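Long-range contact in alpha-glucosidase (Bacteroides thetaiotaomicron, PDB 5XFM), which hydrolyses beta-L-arabinopyranosides and alpha-galactosides as a bifunctional glycoside hydrolase of family 97: residues R168-D180 with E452-F466. The protein carries 1 engineered substitution. Residues are numbered along the deposited sequence; the frame is centred on the assembly and turned at random.
Sequences RTKPSYEEEYKAD and EAVLASENMVFNQHF. With CA (calcium ion), chain E.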
loop_
_atom_site.group_PDB
_atom_site.type_symbol
_atom_site.label_atom_id
_atom_site.label_comp_id
_atom_site.label_asym_id
_atom_site.label_seq_id
_atom_site.Cartn_x
_atom_site.Cartn_y
_atom_site.Cartn_z
ATOM N N ARG A 168 -16.140 -9.670 13.982
ATOM C CA ARG A 168 -16.837 -8.556 13.330
ATOM C C ARG A 168 -15.899 -7.400 12.979
ATOM O O ARG A 168 -16.309 -6.242 12.993
ATOM C CB ARG A 168 -17.972 -8.055 14.239
ATOM C CG ARG A 168 -19.038 -9.105 14.585
ATOM C CD ARG A 168 -20.060 -8.579 15.604
ATOM N NE ARG A 168 -20.689 -7.307 15.250
ATOM C CZ ARG A 168 -21.800 -7.188 14.529
ATOM N NH1 ARG A 168 -22.422 -8.265 14.073
ATOM N NH2 ARG A 168 -22.295 -5.986 14.270
ATOM N N THR A 169 -14.648 -7.717 12.648
ATOM C CA THR A 169 -13.641 -6.693 12.365
ATOM C C THR A 169 -13.544 -6.209 10.911
ATOM O O THR A 169 -12.761 -5.306 10.619
ATOM C CB THR A 169 -12.240 -7.167 12.777
ATOM O OG1 THR A 169 -11.999 -8.462 12.216
ATOM C CG2 THR A 169 -12.132 -7.251 14.282
ATOM N N LYS A 170 -14.311 -6.806 10.001
ATOM C CA LYS A 170 -14.302 -6.351 8.617
ATOM C C LYS A 170 -15.179 -5.105 8.446
ATOM O O LYS A 170 -16.136 -4.913 9.202
ATOM C CB LYS A 170 -14.738 -7.486 7.671
ATOM C CG LYS A 170 -13.540 -8.326 7.222
ATOM C CD LYS A 170 -13.904 -9.538 6.389
ATOM C CE LYS A 170 -12.637 -10.339 6.080
ATOM N NZ LYS A 170 -12.740 -11.218 4.879
ATOM N N PRO A 171 -14.865 -4.257 7.444
ATOM C CA PRO A 171 -13.810 -4.391 6.426
ATOM C C PRO A 171 -12.393 -4.216 6.956
ATOM O O PRO A 171 -12.180 -3.454 7.905
ATOM C CB PRO A 171 -14.138 -3.268 5.427
ATOM C CG PRO A 171 -15.573 -2.876 5.726
ATOM C CD PRO A 171 -15.693 -3.063 7.206
ATOM N N SER A 172 -11.436 -4.903 6.334
ATOM C CA SER A 172 -10.038 -4.823 6.759
ATOM C C SER A 172 -9.084 -4.915 5.569
ATOM O O SER A 172 -7.895 -5.191 5.735
ATOM C CB SER A 172 -9.722 -5.928 7.779
ATOM O OG SER A 172 -10.200 -7.195 7.342
ATOM N N TYR A 173 -9.619 -4.672 4.373
ATOM C CA TYR A 173 -8.834 -4.665 3.144
ATOM C C TYR A 173 -8.072 -5.971 2.989
ATOM O O TYR A 173 -6.883 -5.992 2.665
ATOM C CB TYR A 173 -7.888 -3.453 3.126
ATOM C CG TYR A 173 -8.602 -2.166 2.793
ATOM C CD1 TYR A 173 -9.683 -1.737 3.557
ATOM C CD2 TYR A 173 -8.200 -1.373 1.721
ATOM C CE1 TYR A 173 -10.347 -0.569 3.263
ATOM C CE2 TYR A 173 -8.860 -0.190 1.420
ATOM C CZ TYR A 173 -9.934 0.203 2.196
ATOM O OH TYR A 173 -10.604 1.370 1.913
ATOM N N GLU A 174 -8.773 -7.069 3.241
ATOM C CA GLU A 174 -8.171 -8.390 3.172
ATOM C C GLU A 174 -8.964 -9.309 2.246
ATOM O O GLU A 174 -9.491 -10.326 2.672
ATOM C CB GLU A 174 -8.055 -8.991 4.582
ATOM C CG GLU A 174 -6.811 -8.517 5.336
ATOM C CD GLU A 174 -6.891 -8.717 6.849
ATOM O OE1 GLU A 174 -7.972 -9.049 7.369
ATOM O OE2 GLU A 174 -5.846 -8.579 7.518
ATOM N N GLU A 175 -9.033 -8.951 0.966
ATOM C CA GLU A 175 -9.810 -9.737 0.014
ATOM C C GLU A 175 -8.973 -10.171 -1.186
ATOM O O GLU A 175 -7.851 -9.703 -1.385
ATOM C CB GLU A 175 -11.036 -8.947 -0.447
ATOM C CG GLU A 175 -11.894 -8.429 0.709
ATOM C CD GLU A 175 -12.547 -9.532 1.526
ATOM O OE1 GLU A 175 -12.900 -10.587 0.954
ATOM O OE2 GLU A 175 -12.696 -9.344 2.756
ATOM N N GLU A 176 -9.526 -11.078 -1.980
ATOM C CA GLU A 176 -8.776 -11.693 -3.065
ATOM C C GLU A 176 -9.049 -11.011 -4.393
ATOM O O GLU A 176 -10.097 -10.393 -4.575
ATOM C CB GLU A 176 -9.118 -13.176 -3.172
ATOM C CG GLU A 176 -8.647 -14.000 -2.002
ATOM C CD GLU A 176 -9.071 -15.443 -2.114
ATOM O OE1 GLU A 176 -8.318 -16.238 -2.720
ATOM O OE2 GLU A 176 -10.159 -15.779 -1.612
ATOM N N TYR A 177 -8.101 -11.154 -5.319
ATOM C CA TYR A 177 -8.189 -10.564 -6.654
ATOM C C TYR A 177 -8.685 -11.541 -7.713
ATOM O O TYR A 177 -8.623 -12.752 -7.529
ATOM C CB TYR A 177 -6.823 -10.034 -7.101
ATOM C CG TYR A 177 -6.290 -8.863 -6.319
ATOM C CD1 TYR A 177 -5.628 -9.056 -5.108
ATOM C CD2 TYR A 177 -6.413 -7.565 -6.808
ATOM C CE1 TYR A 177 -5.122 -7.995 -4.391
ATOM C CE2 TYR A 177 -5.908 -6.488 -6.099
ATOM C CZ TYR A 177 -5.263 -6.710 -4.890
ATOM O OH TYR A 177 -4.756 -5.656 -4.178
ATOM N N LYS A 178 -9.191 -10.985 -8.813
ATOM C CA LYS A 178 -9.400 -11.718 -10.056
ATOM C C LYS A 178 -8.603 -11.047 -11.173
ATOM O O LYS A 178 -8.688 -9.831 -11.364
ATOM C CB LYS A 178 -10.880 -11.775 -10.438
ATOM C CG LYS A 178 -11.773 -12.492 -9.447
ATOM C CD LYS A 178 -13.147 -12.749 -10.057
ATOM C CE LYS A 178 -13.947 -11.455 -10.211
ATOM N NZ LYS A 178 -15.266 -11.644 -10.884
ATOM N N ALA A 179 -7.802 -11.827 -11.889
ATOM C CA ALA A 179 -6.946 -11.255 -12.919
ATOM C C ALA A 179 -7.659 -11.232 -14.262
ATOM O O ALA A 179 -8.301 -12.204 -14.643
ATOM C CB ALA A 179 -5.637 -12.033 -13.026
ATOM N N ASP A 180 -7.534 -10.114 -14.972
ATOM C CA ASP A 180 -8.146 -9.946 -16.285
ATOM C C ASP A 180 -9.624 -10.326 -16.306
ATOM O O ASP A 180 -10.095 -10.992 -17.225
ATOM C CB ASP A 180 -7.363 -10.750 -17.326
ATOM C CG ASP A 180 -6.251 -9.935 -17.958
ATOM O OD1 ASP A 180 -6.549 -8.838 -18.481
ATOM O OD2 ASP A 180 -5.077 -10.359 -17.895
ATOM N N GLU A 452 -0.988 -3.038 6.900
ATOM C CA GLU A 452 -1.319 -4.365 6.391
ATOM C C GLU A 452 -2.143 -4.166 5.109
ATOM O O GLU A 452 -1.583 -4.129 4.014
ATOM C CB GLU A 452 -2.068 -5.192 7.445
ATOM C CG GLU A 452 -2.244 -6.684 7.111
ATOM C CD GLU A 452 -3.052 -7.413 8.174
ATOM O OE1 GLU A 452 -3.910 -6.762 8.811
ATOM O OE2 GLU A 452 -2.835 -8.630 8.379
ATOM N N ALA A 453 -3.453 -3.988 5.257
ATOM C CA ALA A 453 -4.361 -3.735 4.132
ATOM C C ALA A 453 -4.125 -4.688 2.964
ATOM O O ALA A 453 -4.139 -4.281 1.804
ATOM C CB ALA A 453 -4.230 -2.292 3.662
ATOM N N VAL A 454 -3.937 -5.962 3.285
ATOM C CA VAL A 454 -3.673 -6.994 2.294
ATOM C C VAL A 454 -3.835 -8.343 2.976
ATOM O O VAL A 454 -3.773 -8.436 4.209
ATOM C CB VAL A 454 -2.242 -6.874 1.696
ATOM C CG1 VAL A 454 -1.191 -7.228 2.737
ATOM C CG2 VAL A 454 -2.073 -7.755 0.473
ATOM N N LEU A 455 -4.067 -9.378 2.178
ATOM C CA LEU A 455 -4.024 -10.738 2.670
ATOM C C LEU A 455 -2.564 -11.079 2.956
ATOM O O LEU A 455 -1.809 -11.455 2.058
ATOM C CB LEU A 455 -4.654 -11.693 1.653
ATOM C CG LEU A 455 -6.181 -11.623 1.700
ATOM C CD1 LEU A 455 -6.818 -12.235 0.484
ATOM C CD2 LEU A 455 -6.668 -12.325 2.962
ATOM N N ALA A 456 -2.167 -10.922 4.214
ATOM C CA ALA A 456 -0.772 -11.110 4.599
ATOM C C ALA A 456 -0.415 -12.587 4.755
ATOM O O ALA A 456 -1.258 -13.470 4.589
ATOM C CB ALA A 456 -0.471 -10.356 5.891
ATOM N N SER A 457 0.853 -12.835 5.059
ATOM C CA SER A 457 1.392 -14.182 5.178
ATOM C C SER A 457 0.677 -15.030 6.229
ATOM O O SER A 457 0.724 -16.262 6.169
ATOM C CB SER A 457 2.890 -14.100 5.487
ATOM O OG SER A 457 3.111 -13.567 6.781
ATOM N N GLU A 458 0.025 -14.370 7.188
ATOM C CA GLU A 458 -0.751 -15.064 8.220
ATOM C C GLU A 458 -1.778 -16.003 7.584
ATOM O O GLU A 458 -2.041 -17.093 8.092
ATOM C CB GLU A 458 -1.448 -14.059 9.160
ATOM C CG GLU A 458 -2.625 -13.299 8.535
ATOM C CD GLU A 458 -3.349 -12.377 9.512
ATOM O OE1 GLU A 458 -3.190 -12.545 10.744
ATOM O OE2 GLU A 458 -4.090 -11.484 9.037
ATOM N N ASN A 459 -2.337 -15.585 6.453
ATOM C CA ASN A 459 -3.356 -16.381 5.798
ATOM C C ASN A 459 -2.763 -17.692 5.285
ATOM O O ASN A 459 -3.428 -18.729 5.305
ATOM C CB ASN A 459 -4.017 -15.580 4.672
ATOM C CG ASN A 459 -4.768 -14.362 5.192
ATOM O OD1 ASN A 459 -4.353 -13.221 4.985
ATOM N ND2 ASN A 459 -5.881 -14.604 5.870
ATOM N N MET A 460 -1.500 -17.657 4.868
ATOM C CA MET A 460 -0.832 -18.879 4.443
ATOM C C MET A 460 -0.706 -19.841 5.623
ATOM O O MET A 460 -0.769 -21.055 5.448
ATOM C CB MET A 460 0.542 -18.582 3.846
ATOM C CG MET A 460 0.507 -17.792 2.539
ATOM S SD MET A 460 2.173 -17.357 1.998
ATOM C CE MET A 460 2.963 -18.970 2.083
ATOM N N VAL A 461 -0.526 -19.304 6.826
ATOM C CA VAL A 461 -0.504 -20.153 8.013
ATOM C C VAL A 461 -1.902 -20.700 8.255
ATOM O O VAL A 461 -2.068 -21.855 8.660
ATOM C CB VAL A 461 -0.002 -19.406 9.270
ATOM C CG1 VAL A 461 0.140 -20.373 10.439
ATOM C CG2 VAL A 461 1.322 -18.729 8.988
ATOM N N PHE A 462 -2.913 -19.874 7.996
ATOM C CA PHE A 462 -4.280 -20.259 8.320
ATOM C C PHE A 462 -4.850 -21.293 7.353
ATOM O O PHE A 462 -5.573 -22.196 7.763
ATOM C CB PHE A 462 -5.197 -19.036 8.333
ATOM C CG PHE A 462 -4.825 -18.002 9.355
ATOM C CD1 PHE A 462 -4.162 -18.358 10.517
ATOM C CD2 PHE A 462 -5.160 -16.669 9.160
ATOM C CE1 PHE A 462 -3.823 -17.402 11.458
ATOM C CE2 PHE A 462 -4.824 -15.712 10.098
ATOM C CZ PHE A 462 -4.154 -16.078 11.247
ATOM N N ASN A 463 -4.513 -21.166 6.075
ATOM C CA ASN A 463 -5.234 -21.890 5.034
ATOM C C ASN A 463 -4.334 -22.257 3.859
ATOM O O ASN A 463 -3.639 -21.407 3.304
ATOM C CB ASN A 463 -6.427 -21.038 4.563
ATOM C CG ASN A 463 -7.346 -21.761 3.569
ATOM O OD1 ASN A 463 -6.951 -22.706 2.884
ATOM N ND2 ASN A 463 -8.586 -21.297 3.488
ATOM N N GLN A 464 -4.375 -23.533 3.484
ATOM C CA GLN A 464 -3.578 -24.077 2.387
ATOM C C GLN A 464 -3.852 -23.366 1.066
ATOM O O GLN A 464 -2.976 -23.280 0.204
ATOM C CB GLN A 464 -3.866 -25.574 2.221
ATOM C CG GLN A 464 -3.010 -26.257 1.165
ATOM C CD GLN A 464 -1.536 -26.204 1.507
ATOM O OE1 GLN A 464 -1.147 -26.383 2.664
ATOM N NE2 GLN A 464 -0.706 -25.948 0.504
ATOM N N HIS A 465 -5.083 -22.886 0.912
ATOM C CA HIS A 465 -5.486 -22.143 -0.275
ATOM C C HIS A 465 -4.518 -21.000 -0.544
ATOM O O HIS A 465 -4.032 -20.844 -1.659
ATOM C CB HIS A 465 -6.917 -21.600 -0.119
ATOM C CG HIS A 465 -7.332 -20.648 -1.202
ATOM N ND1 HIS A 465 -7.621 -21.057 -2.487
ATOM C CD2 HIS A 465 -7.503 -19.305 -1.189
ATOM C CE1 HIS A 465 -7.956 -20.009 -3.217
ATOM N NE2 HIS A 465 -7.893 -18.933 -2.453
ATOM N N PHE A 466 -4.205 -20.231 0.497
ATOM C CA PHE A 466 -3.351 -19.062 0.332
ATOM C C PHE A 466 -1.875 -19.435 0.146
ATOM O O PHE A 466 -1.090 -18.630 -0.352
ATOM C CB PHE A 466 -3.532 -18.106 1.515
ATOM C CG PHE A 466 -4.893 -17.479 1.561
ATOM C CD1 PHE A 466 -5.292 -16.589 0.569
ATOM C CD2 PHE A 466 -5.777 -17.778 2.584
ATOM C CE1 PHE A 466 -6.551 -16.014 0.600
ATOM C CE2 PHE A 466 -7.036 -17.208 2.623
ATOM C CZ PHE A 466 -7.425 -16.323 1.630
HETATM CA CA CA E . -4.771 -9.098 9.754
HETATM O O HOH W 1 -5.537 -5.308 7.253
HETATM O O HOH W 2 -3.942 -10.273 6.175
HETATM O O HOH W 3 -6.863 -10.457 9.970
HETATM O O HOH W 4 -5.401 -8.891 -0.355
HETATM O O HOH W 5 -5.401 -11.206 11.560
HETATM O O HOH W 6 -6.214 -7.846 11.140
HETATM O O HOH W 7 -3.212 -8.746 11.563
#
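Glu174 reaches across from the 168-180 loop to share a calcium ion with Glu452 and Glu458. Glu174 OE2 (2.5 Å), both oxygens of Glu452 and Glu458 OE2 (2.6 Å) bind the ion; four waters complete the shell on the side away from the carboxylates, one of them at a long 2.9 Å from the calcium. The carboxylates of Glu174 and Glu452 stand nearly perpendicular, their planes 81° apart, with Glu174 OE2 3.0 Å from Glu452 OE1, a proximity the metal's charge presumably makes tolerable. Ser172 OG donates to Glu174 OE1 from above the carboxylate plane, which helps fix its rotation, while the backbone N of Gly434 is hydrogen-bonded to Glu452 OE1, also a calcium ligand. The site thus bridges the N-terminal galactose-mutarotase-like region and the catalytic TIM barrel, where Glu452 directly follows strand 448-451; calcium near the active site is a known feature of family 97. Away from the ion the two backbones pack closely: Leu455 lies against the backbone of Glu174 and Glu175, with CD1 3.3 Å from Glu175 O, and Tyr173 CB meets Ala453 CB. One water links Glu175 O to Leu455 N; a second ties Glu174 OE2 to Val454 O and Ala456 N. At the partly exposed end, toward His465 and Phe466, fewer atoms meet and the contact rests on Glu176, whose extended chain (chi2 177°) brings CG past Leu455 CD1 to the edge of the Phe466 ring. There His465 NE2 donates to Glu176 OE1 at 2.7 Å, on the syn side of the carboxylate, 22° out of its plane, and in the imidazole plane.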